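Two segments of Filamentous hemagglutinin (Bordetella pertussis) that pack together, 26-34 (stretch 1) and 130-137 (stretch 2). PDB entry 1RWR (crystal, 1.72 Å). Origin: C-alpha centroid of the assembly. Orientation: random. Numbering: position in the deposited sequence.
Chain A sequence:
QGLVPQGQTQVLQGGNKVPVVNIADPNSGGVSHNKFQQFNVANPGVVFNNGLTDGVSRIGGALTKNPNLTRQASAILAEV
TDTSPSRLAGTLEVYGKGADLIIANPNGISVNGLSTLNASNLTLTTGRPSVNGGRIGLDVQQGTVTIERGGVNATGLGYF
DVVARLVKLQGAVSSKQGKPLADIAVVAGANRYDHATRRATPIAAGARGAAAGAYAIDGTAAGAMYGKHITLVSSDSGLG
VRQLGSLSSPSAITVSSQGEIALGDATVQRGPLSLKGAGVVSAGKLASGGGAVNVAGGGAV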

# COMPACT_ATOMS: atom_id res chain seq x y z
N PRO A 26 -8.55 -12.27 -15.78
CA PRO A 26 -7.85 -11.03 -16.13
C PRO A 26 -8.09 -10.60 -17.56
O PRO A 26 -8.43 -11.42 -18.44
N ASN A 27 -7.89 -9.32 -17.79
CA ASN A 27 -7.95 -8.77 -19.13
C ASN A 27 -6.69 -9.11 -19.90
O ASN A 27 -5.83 -9.83 -19.37
N SER A 28 -6.59 -8.55 -21.11
CA SER A 28 -5.47 -8.80 -22.03
C SER A 28 -4.12 -8.33 -21.51
O SER A 28 -3.06 -8.82 -21.96
N GLY A 29 -4.14 -7.36 -20.59
CA GLY A 29 -2.96 -6.86 -19.92
C GLY A 29 -2.62 -7.54 -18.60
O GLY A 29 -1.71 -7.12 -17.96
N GLY A 30 -3.35 -8.59 -18.24
CA GLY A 30 -3.09 -9.39 -17.07
C GLY A 30 -3.72 -8.88 -15.81
O GLY A 30 -3.45 -9.41 -14.73
N VAL A 31 -4.56 -7.87 -15.91
CA VAL A 31 -5.18 -7.30 -14.70
C VAL A 31 -6.53 -7.98 -14.40
O VAL A 31 -7.44 -7.97 -15.23
N SER A 32 -6.69 -8.48 -13.19
CA SER A 32 -7.96 -9.02 -12.74
C SER A 32 -8.60 -7.93 -11.88
O SER A 32 -8.07 -7.58 -10.83
N HIS A 33 -9.72 -7.38 -12.37
CA HIS A 33 -10.41 -6.27 -11.72
C HIS A 33 -11.62 -6.84 -10.97
O HIS A 33 -12.58 -7.31 -11.56
N ASN A 34 -11.52 -6.83 -9.64
CA ASN A 34 -12.52 -7.42 -8.79
C ASN A 34 -13.21 -6.32 -8.00
O ASN A 34 -12.56 -5.58 -7.26
N SER A 130 -8.80 3.55 -12.45
CA SER A 130 -9.17 3.52 -13.87
C SER A 130 -8.27 2.48 -14.52
O SER A 130 -7.05 2.65 -14.51
N VAL A 131 -8.86 1.44 -15.10
CA VAL A 131 -8.12 0.34 -15.69
C VAL A 131 -8.35 0.30 -17.22
O VAL A 131 -9.49 0.22 -17.68
N ASN A 132 -7.26 0.36 -17.97
CA ASN A 132 -7.25 0.29 -19.44
C ASN A 132 -6.24 -0.77 -19.81
O ASN A 132 -5.07 -0.49 -19.96
N GLY A 133 -6.71 -2.00 -19.97
CA GLY A 133 -5.84 -3.13 -20.19
C GLY A 133 -4.87 -3.26 -19.05
O GLY A 133 -5.30 -3.29 -17.89
N GLY A 134 -3.59 -3.24 -19.39
CA GLY A 134 -2.53 -3.38 -18.39
C GLY A 134 -2.27 -2.13 -17.55
O GLY A 134 -1.56 -2.20 -16.52
N ARG A 135 -2.82 -1.00 -17.97
CA ARG A 135 -2.52 0.28 -17.31
C ARG A 135 -3.56 0.58 -16.23
O ARG A 135 -4.74 0.62 -16.51
N ILE A 136 -3.09 0.80 -15.01
CA ILE A 136 -3.95 1.09 -13.88
C ILE A 136 -3.58 2.47 -13.35
O ILE A 136 -2.44 2.70 -12.94
N GLY A 137 -4.51 3.41 -13.37
CA GLY A 137 -4.33 4.70 -12.72
C GLY A 137 -5.20 4.75 -11.49
O GLY A 137 -6.28 4.16 -11.44

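Stretch 2 is a tight hairpin whose two strands are joined by a type II' turn from N132 to R135. Stretch 1 brings its own type I turn, N27 to G30, against that hairpin and then runs on as a strand from V31. The contact is small, burying 309 Å² over both sides, and it combines valine and isoleucine packing, close glycine backbone and one hydrogen bond.

S130 opens stretch 2 with its side chain pointing away, chi1 in m, and makes no contact. Its backbone pairs with G137 in both directions, which holds the hairpin strands together.

V131 points toward stretch 1, with chi1 in t. Its CG1 lies 4.0 Å from V31 CG1 and 3.8 Å from N27 ND2. Its CG2 meets the ring of H33 obliquely, with H33 ND1 at 3.7 Å. H33 also points toward the hairpin, chi1 in t, and its NE2 is hydrogen-bonded elsewhere in the structure. One valine thus touches three residues of stretch 1.

N132 alternates with V131 and points away, chi1 in t. It makes no contact, although it begins the turn.

G133 has no side chain, and its positive phi favours glycine. Its carbonyl supplies the one hydrogen bond across the stretches: N27 ND2 donates to G133 O at 3.0 Å. N27 points toward the hairpin with chi1 in p. Its OD1 faces its own turn, accepting from V31 N at 3.1 Å and, weakly, from G29 N at 2.9 Å. The amide therefore braces stretch 1 while reaching across to stretch 2. V31 CG2 also approaches G133 O, at 3.5 Å.

G134 lies closest to the backbone of the other turn. Its N is 3.7 Å from G29 CA, and the two CA atoms are 3.8 Å apart. Such an approach leaves no room for a side chain on G29: an ideal CB there would sit 2.2 Å from G134 N, a clash. V31 CG2 covers G134 CA at 4.0 Å.

R135 starts away from stretch 1, with chi1 and chi2 in m and chi3 in t. Its end comes nearer, but R135 NH1 stays 6.1 Å from G29 O, so it makes no contact. Its backbone pairs with N132 to close the turn.

I136 points toward stretch 1, chi1 in m and chi2 in t. Its CD1 packs on V31 CG2 at 3.9 Å. V31 is buried, with chi1 in t. Its other methyl, V31 CG1, is nearly as near, 4.0 Å from I136 CD1, and also meets V131 CG1.

G137 ends the stretch out of reach of stretch 1.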

# COMPACT_ATOMS: atom_id res chain seq x y z
CB PRO A 26 -6.36 -11.37 -15.94
CG PRO A 26 -6.28 -12.81 -16.04
CD PRO A 26 -7.59 -13.35 -15.45
CB ASN A 27 -8.23 -7.24 -19.14
CG ASN A 27 -7.14 -6.42 -18.42
OD1 ASN A 27 -5.94 -6.79 -18.43
ND2 ASN A 27 -7.54 -5.29 -17.83
CB SER A 28 -5.77 -8.13 -23.40
OG SER A 28 -5.87 -6.70 -23.27
CB VAL A 31 -5.42 -5.77 -14.86
CG1 VAL A 31 -6.19 -5.19 -13.66
CG2 VAL A 31 -4.11 -5.03 -15.10
CB SER A 32 -7.73 -10.27 -11.92
OG SER A 32 -8.94 -10.74 -11.30
CB HIS A 33 -10.82 -5.23 -12.77
CG HIS A 33 -11.32 -3.95 -12.19
ND1 HIS A 33 -11.47 -2.81 -12.94
CD2 HIS A 33 -11.72 -3.64 -10.93
CE1 HIS A 33 -11.92 -1.84 -12.16
NE2 HIS A 33 -12.08 -2.32 -10.94
CB ASN A 34 -11.85 -8.37 -7.83
CG ASN A 34 -11.16 -9.49 -8.55
OD1 ASN A 34 -11.84 -10.46 -8.93
ND2 ASN A 34 -9.85 -9.32 -8.89
CB SER A 130 -8.94 4.88 -14.48
OG SER A 130 -10.01 5.73 -14.11
CB VAL A 131 -8.55 -1.00 -15.09
CG1 VAL A 131 -7.84 -2.16 -15.78
CG2 VAL A 131 -8.32 -1.02 -13.58
CB ASN A 132 -6.87 1.67 -20.05
CG ASN A 132 -6.76 1.64 -21.58
OD1 ASN A 132 -7.55 0.99 -22.25
ND2 ASN A 132 -5.78 2.37 -22.15
CB ARG A 135 -2.49 1.42 -18.32
CG ARG A 135 -1.77 1.10 -19.67
CD ARG A 135 -0.37 0.52 -19.53
NE ARG A 135 0.09 -0.03 -20.82
CZ ARG A 135 0.71 -1.20 -21.00
NH1 ARG A 135 0.98 -2.03 -19.98
NH2 ARG A 135 1.06 -1.55 -22.23
CB ILE A 136 -3.74 0.07 -12.76
CG1 ILE A 136 -4.01 -1.38 -13.23
CG2 ILE A 136 -4.63 0.44 -11.59
CD1 ILE A 136 -3.63 -2.41 -12.28